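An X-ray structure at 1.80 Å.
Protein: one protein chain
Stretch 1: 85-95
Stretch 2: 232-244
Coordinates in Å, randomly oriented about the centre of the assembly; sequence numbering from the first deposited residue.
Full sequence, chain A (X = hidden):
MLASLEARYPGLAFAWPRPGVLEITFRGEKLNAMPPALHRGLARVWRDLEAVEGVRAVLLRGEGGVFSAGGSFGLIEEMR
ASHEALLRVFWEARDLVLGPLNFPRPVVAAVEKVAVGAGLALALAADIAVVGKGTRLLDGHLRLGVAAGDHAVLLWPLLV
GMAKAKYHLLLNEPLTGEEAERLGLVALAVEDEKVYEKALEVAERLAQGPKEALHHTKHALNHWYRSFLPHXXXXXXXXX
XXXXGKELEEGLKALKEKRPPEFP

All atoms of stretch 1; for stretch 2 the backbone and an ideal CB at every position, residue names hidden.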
# COMPACT_ATOMS: atom_id res chain seq x y z
N ALA A 85 -22.87 22.21 -8.36
CA ALA A 85 -23.54 21.49 -7.28
C ALA A 85 -22.96 20.08 -7.13
O ALA A 85 -22.72 19.61 -6.02
CB ALA A 85 -25.04 21.41 -7.55
N LEU A 86 -22.75 19.41 -8.26
CA LEU A 86 -22.22 18.06 -8.25
C LEU A 86 -20.88 17.99 -7.51
O LEU A 86 -20.69 17.13 -6.65
CB LEU A 86 -22.05 17.54 -9.68
CG LEU A 86 -21.63 16.07 -9.80
CD1 LEU A 86 -22.75 15.19 -9.24
CD2 LEU A 86 -21.36 15.72 -11.25
N LEU A 87 -19.96 18.88 -7.85
CA LEU A 87 -18.65 18.85 -7.20
C LEU A 87 -18.66 19.32 -5.75
O LEU A 87 -17.83 18.90 -4.95
CB LEU A 87 -17.63 19.63 -8.02
CG LEU A 87 -16.97 18.84 -9.16
CD1 LEU A 87 -16.14 17.71 -8.56
CD2 LEU A 87 -18.02 18.28 -10.11
N ARG A 88 -19.59 20.21 -5.40
CA ARG A 88 -19.62 20.63 -4.03
C ARG A 88 -20.09 19.48 -3.17
O ARG A 88 -19.56 19.22 -2.10
CB ARG A 88 -20.59 21.81 -3.91
CG ARG A 88 -20.92 22.15 -2.46
CD ARG A 88 -22.27 22.86 -2.33
NE ARG A 88 -23.34 21.88 -2.09
CZ ARG A 88 -24.47 22.02 -2.82
NH1 ARG A 88 -24.58 22.99 -3.70
NH2 ARG A 88 -25.48 21.16 -2.63
N VAL A 89 -21.07 18.73 -3.66
CA VAL A 89 -21.55 17.55 -2.95
C VAL A 89 -20.49 16.45 -2.94
O VAL A 89 -20.43 15.64 -2.01
CB VAL A 89 -22.87 17.03 -3.58
CG1 VAL A 89 -23.32 15.74 -2.89
CG2 VAL A 89 -23.95 18.08 -3.43
N PHE A 90 -19.65 16.42 -3.97
CA PHE A 90 -18.58 15.42 -4.04
C PHE A 90 -17.74 15.51 -2.78
O PHE A 90 -17.52 14.52 -2.08
CB PHE A 90 -17.69 15.66 -5.26
CG PHE A 90 -16.50 14.74 -5.33
CD1 PHE A 90 -16.62 13.45 -5.84
CD2 PHE A 90 -15.26 15.17 -4.87
CE1 PHE A 90 -15.52 12.59 -5.88
CE2 PHE A 90 -14.16 14.32 -4.90
CZ PHE A 90 -14.29 13.03 -5.41
N TRP A 91 -17.26 16.72 -2.48
CA TRP A 91 -16.44 16.91 -1.29
C TRP A 91 -17.22 16.73 0.01
O TRP A 91 -16.66 16.32 1.02
CB TRP A 91 -15.75 18.27 -1.36
CG TRP A 91 -14.78 18.32 -2.50
CD1 TRP A 91 -14.91 19.02 -3.67
CD2 TRP A 91 -13.56 17.58 -2.61
NE1 TRP A 91 -13.85 18.75 -4.50
CE2 TRP A 91 -13.01 17.87 -3.88
CE3 TRP A 91 -12.89 16.69 -1.76
CZ2 TRP A 91 -11.81 17.31 -4.31
CZ3 TRP A 91 -11.69 16.13 -2.20
CH2 TRP A 91 -11.16 16.44 -3.47
N GLU A 92 -18.52 17.01 -0.02
CA GLU A 92 -19.36 16.83 1.17
C GLU A 92 -19.48 15.33 1.47
O GLU A 92 -19.37 14.91 2.63
CB GLU A 92 -20.75 17.40 0.93
CG GLU A 92 -20.83 18.91 1.01
CD GLU A 92 -22.20 19.44 0.65
OE1 GLU A 92 -23.17 18.66 0.73
OE2 GLU A 92 -22.31 20.63 0.29
N ALA A 93 -19.71 14.54 0.42
CA ALA A 93 -19.85 13.09 0.57
C ALA A 93 -18.56 12.51 1.13
O ALA A 93 -18.58 11.64 1.99
CB ALA A 93 -20.16 12.47 -0.79
N ARG A 94 -17.44 13.01 0.63
CA ARG A 94 -16.15 12.53 1.11
C ARG A 94 -16.00 12.84 2.60
O ARG A 94 -15.52 12.01 3.37
CB ARG A 94 -15.02 13.20 0.31
CG ARG A 94 -13.60 12.93 0.84
CD ARG A 94 -12.57 13.54 -0.10
NE ARG A 94 -11.19 13.42 0.38
CZ ARG A 94 -10.66 14.16 1.35
NH1 ARG A 94 -11.38 15.09 1.95
NH2 ARG A 94 -9.40 13.97 1.70
N ASP A 95 -16.41 14.04 3.00
CA ASP A 95 -16.30 14.45 4.40
C ASP A 95 -17.32 13.80 5.33
O ASP A 95 -17.09 13.69 6.53
CB ASP A 95 -16.40 15.97 4.53
CG ASP A 95 -15.15 16.68 4.02
OD1 ASP A 95 -14.04 16.15 4.22
OD2 ASP A 95 -15.27 17.77 3.43
N UNK A 232 -11.63 4.54 -2.24
CA UNK A 232 -12.91 5.15 -1.90
C UNK A 232 -13.24 6.33 -2.81
O UNK A 232 -14.30 6.38 -3.43
CB UNK A 232 -12.90 5.61 -0.44
N UNK A 233 -12.31 7.27 -2.91
CA UNK A 233 -12.55 8.45 -3.74
C UNK A 233 -12.77 8.12 -5.20
O UNK A 233 -13.53 8.80 -5.89
CB UNK A 233 -11.37 9.42 -3.62
N UNK A 234 -12.11 7.07 -5.69
CA UNK A 234 -12.30 6.66 -7.08
C UNK A 234 -13.74 6.17 -7.23
O UNK A 234 -14.42 6.49 -8.21
CB UNK A 234 -11.30 5.58 -7.49
N UNK A 235 -14.23 5.41 -6.25
CA UNK A 235 -15.60 4.91 -6.36
C UNK A 235 -16.59 6.07 -6.31
O UNK A 235 -17.62 6.04 -6.98
CB UNK A 235 -15.90 3.91 -5.25
N UNK A 236 -16.27 7.08 -5.50
CA UNK A 236 -17.14 8.26 -5.38
C UNK A 236 -17.14 9.02 -6.70
O UNK A 236 -18.19 9.46 -7.19
CB UNK A 236 -16.68 9.17 -4.24
N UNK A 237 -15.96 9.18 -7.29
CA UNK A 237 -15.84 9.89 -8.57
C UNK A 237 -16.59 9.15 -9.67
O UNK A 237 -17.26 9.77 -10.49
CB UNK A 237 -14.37 10.06 -8.96
N UNK A 238 -16.47 7.82 -9.70
CA UNK A 238 -17.16 7.04 -10.72
C UNK A 238 -18.67 7.19 -10.54
O UNK A 238 -19.41 7.27 -11.51
CB UNK A 238 -16.75 5.57 -10.65
N UNK A 239 -19.12 7.22 -9.29
CA UNK A 239 -20.54 7.39 -9.01
C UNK A 239 -21.02 8.72 -9.56
O UNK A 239 -22.05 8.80 -10.23
CB UNK A 239 -20.81 7.30 -7.51
N UNK A 240 -20.27 9.78 -9.28
CA UNK A 240 -20.66 11.11 -9.75
C UNK A 240 -20.57 11.24 -11.27
O UNK A 240 -21.30 12.04 -11.87
CB UNK A 240 -19.78 12.17 -9.09
N UNK A 241 -19.71 10.45 -11.90
CA UNK A 241 -19.64 10.51 -13.35
C UNK A 241 -20.94 9.93 -13.89
O UNK A 241 -21.39 10.28 -14.99
CB UNK A 241 -18.42 9.76 -13.89
N UNK A 242 -21.56 9.06 -13.11
CA UNK A 242 -22.81 8.44 -13.52
C UNK A 242 -24.02 9.36 -13.45
O UNK A 242 -25.08 9.03 -13.97
CB UNK A 242 -23.07 7.21 -12.65
N UNK A 243 -23.87 10.51 -12.80
CA UNK A 243 -24.99 11.44 -12.68
C UNK A 243 -25.42 12.06 -14.01
O UNK A 243 -26.52 12.61 -14.11
CB UNK A 243 -24.62 12.56 -11.70
N UNK A 244 -24.57 11.96 -15.02
CA UNK A 244 -24.89 12.50 -16.34
C UNK A 244 -25.29 11.37 -17.29
O UNK A 244 -25.45 11.58 -18.49
CB UNK A 244 -23.70 13.28 -16.91

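The helix of stretch 2 runs at 148° to that of stretch 1, roughly antiparallel, with axes 10.7 Å apart at closest approach.

Position 232 points its CA-to-CB bond toward stretch 1, yet nothing there lies within 5.5 Å of the ideal CB. A long side chain is needed to reach stretch 1; an aromatic ring or a long aliphatic chain would suit. It is Phe-232, whose CE2 comes 4.2 Å from Arg-94 CA.

At 233 the bond points sideways, with the CB 5.0 Å from Phe-90 CZ and the extended Arg-94 side chain offering a positive charge. An acid or amide long enough to reach it would suit. The residue is Glu-233. Its OE2 accepts a hydrogen bond from Arg-94 NE at 2.7 Å within a salt bridge, although OE2 crowds an atom elsewhere in the structure and its place is less sure.

Position 234 points away and 235 is out of reach; stretch 1 constrains neither. They are Leu-234 and Ser-235, the latter turning its OG back to Phe-232 O in a 2.6 Å hydrogen bond.

Position 236 points toward stretch 1, its CB 4.0 Å from Phe-90 CE1, with the methyl of Ala-93 leaving room beside it. Leucine, isoleucine or methionine could fill this place. Leu-236 does so: Leu-236 CD2 sits over one face of the Phe-90 ring, 4.0 Å from its centroid, while Leu-236 CD1 meets Ala-93 CB at 3.8 Å.

At 237 the bond is sideways and the CB already lies 4.1 Å from Phe-90 CE1, so a small residue is enough. Ala-237 helps form the hole that receives Phe-90, with Glu-233, Leu-236 and 240.

Positions 238 and 239 are out of reach, so stretch 1 leaves the choice open; they are Leu-238 and Glu-239.

Position 240 points toward stretch 1, its CB 4.2 Å from Leu-86 CD1. A large apolar group, aromatic or aliphatic, would suit. Phe-240 has 109 Å² covered here, the largest share of any residue in the contact. Its face receives the edge of Phe-90, with ring planes at 83°; Phe-240 CD2 packs 3.4 Å from Leu-86 CD1, and Phe-240 CZ lies 4.0 Å from Val-89 CG1.

Position 241 points away and is Leu-241. At 242 an ideal CB would sit 3.1 Å from the O of 239, favouring the glycine found, Gly-242.

Position 243 again points toward stretch 1, its CB 4.1 Å from Leu-86 CD1, which invites an apolar residue. Phe-243 CG lies 3.9 Å from Leu-86 CD1. Position 244, sideways and without a neighbour in stretch 1, is Ser-244.

Stretch 2, residues 232-244: FELSLALEFLGFS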
# COMPACT_ATOMS: atom_id res chain seq x y z
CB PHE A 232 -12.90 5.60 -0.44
CG PHE A 232 -14.04 6.50 -0.06
CD1 PHE A 232 -15.35 6.16 -0.40
CD2 PHE A 232 -13.81 7.67 0.65
CE1 PHE A 232 -16.42 6.99 -0.04
CE2 PHE A 232 -14.87 8.51 1.01
CZ PHE A 232 -16.18 8.16 0.66
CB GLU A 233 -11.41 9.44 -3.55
CG GLU A 233 -11.48 10.12 -2.18
CD GLU A 233 -10.27 10.97 -1.88
OE1 GLU A 233 -9.60 11.41 -2.84
OE2 GLU A 233 -10.01 11.22 -0.68
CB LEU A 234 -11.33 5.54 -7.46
CG LEU A 234 -11.68 4.80 -8.76
CD1 LEU A 234 -11.62 5.76 -9.95
CD2 LEU A 234 -10.73 3.64 -8.95
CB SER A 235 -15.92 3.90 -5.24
OG SER A 235 -16.07 4.54 -3.99
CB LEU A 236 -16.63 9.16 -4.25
CG LEU A 236 -17.45 10.39 -3.86
CD1 LEU A 236 -18.83 9.98 -3.38
CD2 LEU A 236 -16.72 11.17 -2.76
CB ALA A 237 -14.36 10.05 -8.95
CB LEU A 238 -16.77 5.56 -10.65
CG LEU A 238 -15.36 5.24 -11.16
CD1 LEU A 238 -15.03 3.78 -10.90
CD2 LEU A 238 -15.26 5.57 -12.65
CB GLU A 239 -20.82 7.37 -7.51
CG GLU A 239 -22.30 7.54 -7.19
CD GLU A 239 -22.57 7.86 -5.73
OE1 GLU A 239 -21.78 7.44 -4.86
OE2 GLU A 239 -23.59 8.52 -5.45
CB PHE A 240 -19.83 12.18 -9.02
CG PHE A 240 -20.32 12.47 -7.62
CD1 PHE A 240 -20.66 11.42 -6.76
CD2 PHE A 240 -20.48 13.78 -7.18
CE1 PHE A 240 -21.15 11.68 -5.47
CE2 PHE A 240 -20.97 14.05 -5.90
CZ PHE A 240 -21.31 13.00 -5.04
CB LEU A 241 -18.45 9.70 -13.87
CG LEU A 241 -17.13 10.46 -13.92
CD1 LEU A 241 -15.97 9.48 -14.13
CD2 LEU A 241 -17.18 11.50 -15.04
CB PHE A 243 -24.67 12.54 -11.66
CG PHE A 243 -25.11 12.20 -10.27
CD1 PHE A 243 -24.59 11.09 -9.60
CD2 PHE A 243 -26.10 12.95 -9.63
CE1 PHE A 243 -25.04 10.73 -8.34
CE2 PHE A 243 -26.56 12.60 -8.36
CZ PHE A 243 -26.03 11.49 -7.72
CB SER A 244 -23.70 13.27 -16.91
OG SER A 244 -22.55 12.45 -16.97
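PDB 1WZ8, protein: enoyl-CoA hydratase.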